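Local structure of probable L,D-transpeptidase 3 (6D4K) at residues A42-V47 / V85-P90; T75-W80 / V89-W94; F128-D133 / G156-S161. The protein probably acts as an L,D-transpeptidase in cell-wall biogenesis, makes no 3->3 cross-links from tetrapeptide stems, and is covalently modified by the beta-lactam faropenem. All coordinates share one frame; numbering follows the deposited sequence.

Contact 1 of 3, residues A42-V47 / V85-P90; sequences AHPVVV and VVQWVP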
loop_
_atom_site.group_PDB
_atom_site.type_symbol
_atom_site.label_atom_id
_atom_site.label_comp_id
_atom_site.label_asym_id
_atom_site.label_seq_id
_atom_site.Cartn_x
_atom_site.Cartn_y
_atom_site.Cartn_z
ATOM N N ALA A 42 7.800 -1.835 -4.789
ATOM C CA ALA A 42 8.201 -0.690 -3.982
ATOM C C ALA A 42 8.503 -1.090 -2.543
ATOM O O ALA A 42 8.477 -0.240 -1.646
ATOM C CB ALA A 42 7.170 0.440 -4.037
ATOM N N HIS A 43 8.816 -2.357 -2.294
ATOM C CA HIS A 43 8.979 -2.798 -0.912
ATOM C C HIS A 43 10.156 -2.073 -0.260
ATOM O O HIS A 43 11.256 -2.060 -0.823
ATOM C CB HIS A 43 9.186 -4.311 -0.826
ATOM C CG HIS A 43 8.910 -4.884 0.544
ATOM N ND1 HIS A 43 9.685 -4.587 1.645
ATOM C CD2 HIS A 43 7.946 -5.735 0.985
ATOM C CE1 HIS A 43 9.207 -5.221 2.702
ATOM N NE2 HIS A 43 8.158 -5.932 2.327
ATOM N N PRO A 44 9.979 -1.479 0.917
ATOM C CA PRO A 44 11.109 -0.833 1.591
ATOM C C PRO A 44 12.067 -1.854 2.185
ATOM O O PRO A 44 11.773 -3.042 2.326
ATOM C CB PRO A 44 10.427 -0.011 2.690
ATOM C CG PRO A 44 9.160 -0.776 2.993
ATOM C CD PRO A 44 8.703 -1.274 1.629
ATOM N N VAL A 45 13.242 -1.365 2.552
ATOM C CA VAL A 45 14.200 -2.149 3.317
ATOM C C VAL A 45 14.033 -1.754 4.782
ATOM O O VAL A 45 14.270 -0.600 5.154
ATOM C CB VAL A 45 15.633 -1.941 2.817
ATOM C CG1 VAL A 45 16.584 -2.765 3.670
ATOM C CG2 VAL A 45 15.729 -2.329 1.331
ATOM N N VAL A 46 13.602 -2.694 5.609
ATOM C CA VAL A 46 13.218 -2.405 6.990
ATOM C C VAL A 46 14.257 -3.028 7.917
ATOM O O VAL A 46 14.451 -4.251 7.913
ATOM C CB VAL A 46 11.803 -2.909 7.311
ATOM C CG1 VAL A 46 11.364 -2.432 8.705
ATOM C CG2 VAL A 46 10.820 -2.446 6.240
ATOM N N VAL A 47 14.913 -2.190 8.710
ATOM C CA VAL A 47 16.029 -2.598 9.544
ATOM C C VAL A 47 15.570 -2.531 11.002
ATOM O O VAL A 47 15.180 -1.464 11.487
ATOM C CB VAL A 47 17.258 -1.701 9.314
ATOM C CG1 VAL A 47 18.404 -2.184 10.195
ATOM C CG2 VAL A 47 17.660 -1.671 7.815
ATOM N N VAL A 85 13.410 0.656 14.832
ATOM C CA VAL A 85 13.093 0.261 13.463
ATOM C C VAL A 85 13.274 1.461 12.552
ATOM O O VAL A 85 12.591 2.478 12.714
ATOM C CB VAL A 85 11.674 -0.307 13.307
ATOM C CG1 VAL A 85 11.405 -0.616 11.826
ATOM C CG2 VAL A 85 11.498 -1.573 14.162
ATOM N N VAL A 86 14.161 1.337 11.570
ATOM C CA VAL A 86 14.284 2.338 10.516
ATOM C C VAL A 86 14.008 1.656 9.183
ATOM O O VAL A 86 14.479 0.543 8.931
ATOM C CB VAL A 86 15.639 3.099 10.521
ATOM C CG1 VAL A 86 16.815 2.196 10.125
ATOM C CG2 VAL A 86 15.574 4.354 9.638
ATOM N N GLN A 87 13.221 2.300 8.338
ATOM C CA GLN A 87 12.991 1.761 7.011
ATOM C C GLN A 87 13.622 2.663 5.969
ATOM O O GLN A 87 13.679 3.886 6.137
ATOM C CB GLN A 87 11.510 1.549 6.702
ATOM C CG GLN A 87 10.703 2.763 6.366
ATOM C CD GLN A 87 9.312 2.384 5.948
ATOM O OE1 GLN A 87 8.976 1.200 5.907
ATOM N NE2 GLN A 87 8.482 3.377 5.666
ATOM N N TRP A 88 14.110 2.044 4.910
ATOM C CA TRP A 88 14.743 2.753 3.806
ATOM C C TRP A 88 13.784 2.633 2.632
ATOM O O TRP A 88 13.515 1.528 2.152
ATOM C CB TRP A 88 16.089 2.105 3.532
ATOM C CG TRP A 88 16.939 2.762 2.501
ATOM C CD1 TRP A 88 17.829 3.792 2.689
ATOM C CD2 TRP A 88 17.047 2.388 1.126
ATOM N NE1 TRP A 88 18.474 4.085 1.501
ATOM C CE2 TRP A 88 17.998 3.243 0.527
ATOM C CE3 TRP A 88 16.410 1.428 0.333
ATOM C CZ2 TRP A 88 18.347 3.136 -0.815
ATOM C CZ3 TRP A 88 16.749 1.339 -1.004
ATOM C CH2 TRP A 88 17.711 2.192 -1.566
ATOM N N VAL A 89 13.244 3.766 2.205
ATOM C CA VAL A 89 12.210 3.827 1.176
ATOM C C VAL A 89 12.899 4.107 -0.151
ATOM O O VAL A 89 13.489 5.189 -0.312
ATOM C CB VAL A 89 11.195 4.931 1.509
ATOM C CG1 VAL A 89 10.159 5.074 0.398
ATOM C CG2 VAL A 89 10.552 4.655 2.878
ATOM N N PRO A 90 12.855 3.194 -1.124
ATOM C CA PRO A 90 13.499 3.469 -2.416
ATOM C C PRO A 90 12.828 4.627 -3.132
ATOM O O PRO A 90 11.605 4.777 -3.099
ATOM C CB PRO A 90 13.328 2.158 -3.191
ATOM C CG PRO A 90 12.129 1.493 -2.555
ATOM C CD PRO A 90 12.189 1.880 -1.091
#
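V45 O is approached twice from the strand 85-90: W88 N donates a 2.7 Å hydrogen bond to V45 O, at 163° at the hydrogen, and Q87 CA adds a CA-H...O contact to V45 O at 3.3 Å. The V45 amide in turn donates to W88 O, which closes a hydrogen-bonded antiparallel pair. Two residues on, V47 and V86 repeat the reciprocal bonding, while V46 and Q87 between them form a non-hydrogen-bonded pair with CA atoms 4.2 Å apart. V45, V47, V86 and W88 share one face. There V45 and W88 run side by side, and V45 CG2 meets W88 CE3 obliquely at 3.9 Å. With CG1 opposite the backbone N (chi1 179°), CG2 is the branch left to meet the indole. On the face of V46 and Q87, the V46 side chain slants across that of V85, with V46 CG1 3.6 Å from V85 CG1. Q87 turns CG between its own N and carbonyl carbon (chi1 77°) and then runs straight, which carries OE1 to 3.5 Å from P44 CG, while NE2 hydrogen-bonds to E79. Before the strand, H43 ND1 donates to P44 O at 2.7 Å on a carbonyl lone pair, an in-plane bond that should restrict rotation of the imidazole. H43 O also receives the indole N-H of W94. The pairing joins two inner strands of an Ig-like sheet, with 28-32 beyond the first and 76-80 beyond the second; V45 and V47 pack on strand 99-104 of the second sheet, and the W88 ring meets F78 edge-to-face.

Contact 2 of 3, residues T75-W80 / V89-W94; sequences TGKFEW and VPDRFW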
loop_
_atom_site.group_PDB
_atom_site.type_symbol
_atom_site.label_atom_id
_atom_site.label_comp_id
_atom_site.label_asym_id
_atom_site.label_seq_id
_atom_site.Cartn_x
_atom_site.Cartn_y
_atom_site.Cartn_z
ATOM N N THR A 75 18.713 4.759 -5.068
ATOM C CA THR A 75 18.706 5.774 -4.024
ATOM C C THR A 75 17.427 5.655 -3.187
ATOM O O THR A 75 16.404 5.141 -3.644
ATOM C CB THR A 75 18.816 7.181 -4.632
ATOM O OG1 THR A 75 17.677 7.422 -5.464
ATOM C CG2 THR A 75 20.102 7.333 -5.454
ATOM N N GLY A 76 17.506 6.125 -1.941
ATOM C CA GLY A 76 16.371 6.056 -1.043
ATOM C C GLY A 76 16.529 6.969 0.152
ATOM O O GLY A 76 17.494 7.726 0.270
ATOM N N LYS A 77 15.541 6.905 1.038
ATOM C CA LYS A 77 15.503 7.785 2.199
ATOM C C LYS A 77 15.116 6.990 3.439
ATOM O O LYS A 77 14.213 6.156 3.385
ATOM C CB LYS A 77 14.487 8.915 1.988
ATOM C CG LYS A 77 14.870 9.906 0.896
ATOM C CD LYS A 77 13.686 10.775 0.492
ATOM C CE LYS A 77 14.094 11.808 -0.547
ATOM N NZ LYS A 77 14.425 11.143 -1.830
ATOM N N PHE A 78 15.770 7.281 4.561
ATOM C CA PHE A 78 15.463 6.620 5.820
ATOM C C PHE A 78 14.306 7.308 6.537
ATOM O O PHE A 78 14.236 8.540 6.597
ATOM C CB PHE A 78 16.681 6.630 6.747
ATOM C CG PHE A 78 17.749 5.636 6.374
ATOM C CD1 PHE A 78 17.550 4.271 6.554
ATOM C CD2 PHE A 78 18.967 6.067 5.859
ATOM C CE1 PHE A 78 18.549 3.363 6.237
ATOM C CE2 PHE A 78 19.961 5.160 5.526
ATOM C CZ PHE A 78 19.758 3.806 5.721
ATOM N N GLU A 79 13.401 6.493 7.083
ATOM C CA GLU A 79 12.317 6.961 7.942
ATOM C C GLU A 79 12.291 6.083 9.180
ATOM O O GLU A 79 12.247 4.856 9.068
ATOM C CB GLU A 79 10.959 6.830 7.243
ATOM C CG GLU A 79 10.834 7.513 5.902
ATOM C CD GLU A 79 9.465 7.289 5.284
ATOM O OE1 GLU A 79 8.759 6.347 5.718
ATOM O OE2 GLU A 79 9.094 8.061 4.374
ATOM N N TRP A 80 12.311 6.697 10.355
ATOM C CA TRP A 80 12.282 5.943 11.601
ATOM C C TRP A 80 10.837 5.617 11.967
ATOM O O TRP A 80 10.010 6.520 12.125
ATOM C CB TRP A 80 13.011 6.710 12.711
ATOM C CG TRP A 80 14.488 6.676 12.468
ATOM C CD1 TRP A 80 15.189 7.463 11.611
ATOM C CD2 TRP A 80 15.426 5.760 13.044
ATOM N NE1 TRP A 80 16.520 7.107 11.622
ATOM C CE2 TRP A 80 16.693 6.065 12.498
ATOM C CE3 TRP A 80 15.315 4.709 13.967
ATOM C CZ2 TRP A 80 17.848 5.358 12.838
ATOM C CZ3 TRP A 80 16.459 4.025 14.334
ATOM C CH2 TRP A 80 17.714 4.334 13.747
ATOM N N VAL A 89 13.244 3.766 2.205
ATOM C CA VAL A 89 12.210 3.827 1.176
ATOM C C VAL A 89 12.899 4.107 -0.151
ATOM O O VAL A 89 13.489 5.189 -0.312
ATOM C CB VAL A 89 11.195 4.931 1.509
ATOM C CG1 VAL A 89 10.159 5.074 0.398
ATOM C CG2 VAL A 89 10.552 4.655 2.878
ATOM N N PRO A 90 12.855 3.194 -1.124
ATOM C CA PRO A 90 13.499 3.469 -2.416
ATOM C C PRO A 90 12.828 4.627 -3.132
ATOM O O PRO A 90 11.605 4.777 -3.099
ATOM C CB PRO A 90 13.328 2.158 -3.191
ATOM C CG PRO A 90 12.129 1.493 -2.555
ATOM C CD PRO A 90 12.189 1.880 -1.091
ATOM N N ASP A 91 13.643 5.434 -3.813
ATOM C CA ASP A 91 13.101 6.571 -4.540
ATOM C C ASP A 91 12.387 6.154 -5.823
ATOM O O ASP A 91 11.610 6.944 -6.381
ATOM C CB ASP A 91 14.243 7.496 -4.940
ATOM C CG ASP A 91 14.840 8.267 -3.778
ATOM O OD1 ASP A 91 14.154 8.507 -2.763
ATOM O OD2 ASP A 91 16.011 8.694 -3.925
ATOM N N ARG A 92 12.660 4.953 -6.318
ATOM C CA ARG A 92 12.101 4.429 -7.555
ATOM C C ARG A 92 11.624 3.016 -7.272
ATOM O O ARG A 92 11.924 2.455 -6.219
ATOM C CB ARG A 92 13.159 4.419 -8.682
ATOM C CG ARG A 92 14.119 5.616 -8.690
ATOM C CD ARG A 92 15.087 5.525 -9.844
ATOM N NE ARG A 92 15.791 4.245 -9.882
ATOM C CZ ARG A 92 17.026 4.037 -9.436
ATOM N NH1 ARG A 92 17.737 5.030 -8.911
ATOM N NH2 ARG A 92 17.559 2.824 -9.537
ATOM N N PHE A 93 10.889 2.433 -8.207
ATOM C CA PHE A 93 10.481 1.043 -8.074
ATOM C C PHE A 93 11.645 0.118 -8.409
ATOM O O PHE A 93 12.425 0.389 -9.330
ATOM C CB PHE A 93 9.323 0.728 -9.024
ATOM C CG PHE A 93 8.091 1.560 -8.787
ATOM C CD1 PHE A 93 7.873 2.185 -7.570
ATOM C CD2 PHE A 93 7.156 1.730 -9.798
ATOM C CE1 PHE A 93 6.738 2.957 -7.360
ATOM C CE2 PHE A 93 6.019 2.501 -9.596
ATOM C CZ PHE A 93 5.813 3.119 -8.377
ATOM N N TRP A 94 11.756 -0.979 -7.661
ATOM C CA TRP A 94 12.650 -2.058 -8.037
ATOM C C TRP A 94 12.222 -2.606 -9.396
ATOM O O TRP A 94 11.035 -2.576 -9.735
ATOM C CB TRP A 94 12.545 -3.200 -7.014
ATOM C CG TRP A 94 12.844 -2.820 -5.614
ATOM C CD1 TRP A 94 11.964 -2.812 -4.563
ATOM C CD2 TRP A 94 14.113 -2.417 -5.076
ATOM N NE1 TRP A 94 12.605 -2.405 -3.416
ATOM C CE2 TRP A 94 13.926 -2.181 -3.694
ATOM C CE3 TRP A 94 15.392 -2.261 -5.627
ATOM C CZ2 TRP A 94 14.967 -1.751 -2.863
ATOM C CZ3 TRP A 94 16.425 -1.839 -4.804
ATOM C CH2 TRP A 94 16.205 -1.604 -3.427
HETATM O O HOH W 1 17.156 7.611 -8.254
HETATM O O HOH W 2 17.497 9.730 -1.912
#
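The D91 side chain crosses those of T75 and K77 at about a right angle, and its carboxylate gives each a different oxygen. T75 OG1 donates to D91 OD2 at 2.6 Å, reaching it on the anti side and 22° out of the carboxylate plane. The hydroxyl gets there because T75 holds OG1 between its backbone N and carbonyl carbon (chi1 62°). K77 NZ bridges to D91 OD1 at 2.8 Å and comes from above the carboxylate plane; the lysine chain is extended as far as CE and bends only at its last torsion, which swings the ammonium over the acid. A water joined to G76 O donates a second bond to D91 OD2. With a salt bridge and two further donors, the carboxylate is likely to be stabilised as the anion. The main chain here is the open end of the beta hairpin 76-80/85-90, whose strand 76-80 is an edge strand of the Ig-like sheet. K77 and V89 form a hydrogen-bonded pair, V89 N to K77 O being nearly straight at 177°. G76 and P90 follow as a non-hydrogen-bonded pair, tightly packed, with G76 CA 3.1 Å from V89 O. Beyond the strands D91 N still bonds T75 O at 2.8 Å, so the pairing runs one step past the hairpin strands. Toward the turn, V89 CG2 abuts E79 CD at 3.7 Å, while E79 OE1 takes its hydrogen bond from Q87. R92 NH2 donates to A73 O, and R92 NH1 donates to a water lying at the guanidinium edge at 2.7 Å; this water donates to T75 OG1, extending the polar chain from the arginine to D91.

Contact 3 of 3, residues F128-D133 / G156-S161; sequences FTVSID and GVMPAS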
loop_
_atom_site.group_PDB
_atom_site.type_symbol
_atom_site.label_atom_id
_atom_site.label_comp_id
_atom_site.label_asym_id
_atom_site.label_seq_id
_atom_site.Cartn_x
_atom_site.Cartn_y
_atom_site.Cartn_z
ATOM N N PHE A 128 -9.726 3.978 -10.069
ATOM C CA PHE A 128 -8.533 3.290 -9.604
ATOM C C PHE A 128 -8.052 2.468 -10.785
ATOM O O PHE A 128 -8.764 1.573 -11.245
ATOM C CB PHE A 128 -8.867 2.394 -8.406
ATOM C CG PHE A 128 -7.670 1.782 -7.732
ATOM C CD1 PHE A 128 -6.756 2.577 -7.065
ATOM C CD2 PHE A 128 -7.491 0.407 -7.715
ATOM C CE1 PHE A 128 -5.670 2.025 -6.422
ATOM C CE2 PHE A 128 -6.407 -0.159 -7.064
ATOM C CZ PHE A 128 -5.492 0.655 -6.420
ATOM N N THR A 129 -6.866 2.788 -11.293
ATOM C CA THR A 129 -6.337 2.168 -12.500
ATOM C C THR A 129 -5.238 1.195 -12.111
ATOM O O THR A 129 -4.253 1.589 -11.481
ATOM C CB THR A 129 -5.787 3.231 -13.450
ATOM O OG1 THR A 129 -6.812 4.192 -13.742
ATOM C CG2 THR A 129 -5.293 2.584 -14.744
ATOM N N VAL A 130 -5.397 -0.069 -12.496
ATOM C CA VAL A 130 -4.432 -1.107 -12.157
ATOM C C VAL A 130 -3.666 -1.490 -13.410
ATOM O O VAL A 130 -4.260 -1.737 -14.465
ATOM C CB VAL A 130 -5.112 -2.340 -11.528
ATOM C CG1 VAL A 130 -4.077 -3.406 -11.197
ATOM C CG2 VAL A 130 -5.893 -1.947 -10.298
ATOM N N SER A 131 -2.351 -1.572 -13.287
ATOM C CA SER A 131 -1.517 -2.091 -14.354
ATOM C C SER A 131 -0.622 -3.194 -13.810
ATOM O O SER A 131 -0.225 -3.184 -12.636
ATOM C CB SER A 131 -0.665 -0.996 -14.999
ATOM O OG SER A 131 0.173 -0.388 -14.043
ATOM N N ILE A 132 -0.311 -4.144 -14.681
ATOM C CA ILE A 132 0.570 -5.254 -14.370
ATOM C C ILE A 132 1.722 -5.182 -15.369
ATOM O O ILE A 132 1.513 -5.316 -16.585
ATOM C CB ILE A 132 -0.165 -6.605 -14.431
ATOM C CG1 ILE A 132 -1.346 -6.605 -13.451
ATOM C CG2 ILE A 132 0.781 -7.745 -14.104
ATOM C CD1 ILE A 132 -2.148 -7.885 -13.441
ATOM N N ASP A 133 2.926 -4.906 -14.864
ATOM C CA ASP A 133 4.102 -4.706 -15.707
ATOM C C ASP A 133 3.832 -3.682 -16.806
ATOM O O ASP A 133 4.223 -3.861 -17.964
ATOM C CB ASP A 133 4.626 -6.033 -16.257
ATOM C CG ASP A 133 5.064 -6.985 -15.149
ATOM O OD1 ASP A 133 5.778 -6.544 -14.226
ATOM O OD2 ASP A 133 4.682 -8.173 -15.200
ATOM N N GLY A 156 -8.362 -2.072 -17.134
ATOM C CA GLY A 156 -7.769 -1.764 -15.851
ATOM C C GLY A 156 -8.305 -0.539 -15.153
ATOM O O GLY A 156 -7.888 -0.268 -14.021
ATOM N N VAL A 157 -9.207 0.214 -15.774
ATOM C CA VAL A 157 -9.750 1.415 -15.151
ATOM C C VAL A 157 -10.985 1.006 -14.360
ATOM O O VAL A 157 -12.021 0.655 -14.936
ATOM C CB VAL A 157 -10.065 2.503 -16.185
ATOM C CG1 VAL A 157 -10.631 3.740 -15.488
ATOM C CG2 VAL A 157 -8.811 2.866 -16.976
ATOM N N MET A 158 -10.870 1.048 -13.036
ATOM C CA MET A 158 -11.928 0.650 -12.128
ATOM C C MET A 158 -12.608 1.875 -11.550
ATOM O O MET A 158 -11.945 2.853 -11.180
ATOM C CB MET A 158 -11.369 -0.161 -10.960
ATOM C CG MET A 158 -10.598 -1.401 -11.347
ATOM S SD MET A 158 -9.907 -2.191 -9.888
ATOM C CE MET A 158 -9.371 -3.781 -10.523
ATOM N N PRO A 159 -13.928 1.859 -11.460
ATOM C CA PRO A 159 -14.612 2.983 -10.821
ATOM C C PRO A 159 -14.503 2.866 -9.304
ATOM O O PRO A 159 -14.533 1.770 -8.732
ATOM C CB PRO A 159 -16.046 2.896 -11.371
ATOM C CG PRO A 159 -15.867 2.031 -12.677
ATOM C CD PRO A 159 -14.849 1.024 -12.239
ATOM N N ALA A 160 -14.259 4.006 -8.673
ATOM C CA ALA A 160 -13.807 4.057 -7.299
ATOM C C ALA A 160 -14.478 5.240 -6.629
ATOM O O ALA A 160 -15.091 6.093 -7.279
ATOM C CB ALA A 160 -12.281 4.209 -7.215
ATOM N N SER A 161 -14.365 5.278 -5.309
ATOM C CA SER A 161 -14.858 6.398 -4.525
ATOM C C SER A 161 -13.830 6.656 -3.439
ATOM O O SER A 161 -13.533 5.761 -2.643
ATOM C CB SER A 161 -16.228 6.084 -3.917
ATOM O OG SER A 161 -16.802 7.237 -3.337
#
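F128 and M158 lie side by side and point the same way, with M158 SD at the edge of the phenyl ring, near its plane, 4.2 Å from F128 CD2. Extended beyond CG, M158 carries CE to 3.9 Å from V130 CG2. F128 sets CG opposite its backbone N (chi1 -172°), which leads the ring away from 156-161 to meet Y247 edge-to-face; F128 CB remains 4.0 Å from A160 CB. On the other face T129 and V157 also lie side by side, V157 CG2 being 4.0 Å from T129 OG1. The backbones are antiparallel: F128 N donates to M158 O at 2.7 Å, M158 N returns a bond to F128 O from 36° above the carbonyl plane, and V130 N donates to G156 O at 2.9 Å. This joins strands 127-132 and 157-159 of the L,D-transpeptidase (YkuD) catalytic domain against helix 241-250, whose W246 touches V130 and M158. The A160 side chain is about 10 Å from that of C236, which faropenem modifies. No side chain hydrogen-bonds across the contact, although M158 CB comes within 3.1 Å of F128 O; this suggests that main-chain bonds set the register while F128, V130 and M158 add apolar packing.

From the N terminus, 42-47 comes first and is followed by 37 residues, including helix 59-65, before 85-90 closes contact 1. Contact 2 opens inside that loop at 75-80 and closes on 89-94 after only eight residues, so the two close on overlapping stretches, sharing V89 and P90. Strand 85-90 thus has 45-49 on one flank and 76-80 on the other, making three consecutive strands of the Ig-like sheet. Contact 3 opens only after both have closed, its 22-residue loop lying within the catalytic domain. Contact 3 touches neither: its centre lies about 26 Å from that of contact 1 and about 24 Å from that of contact 2.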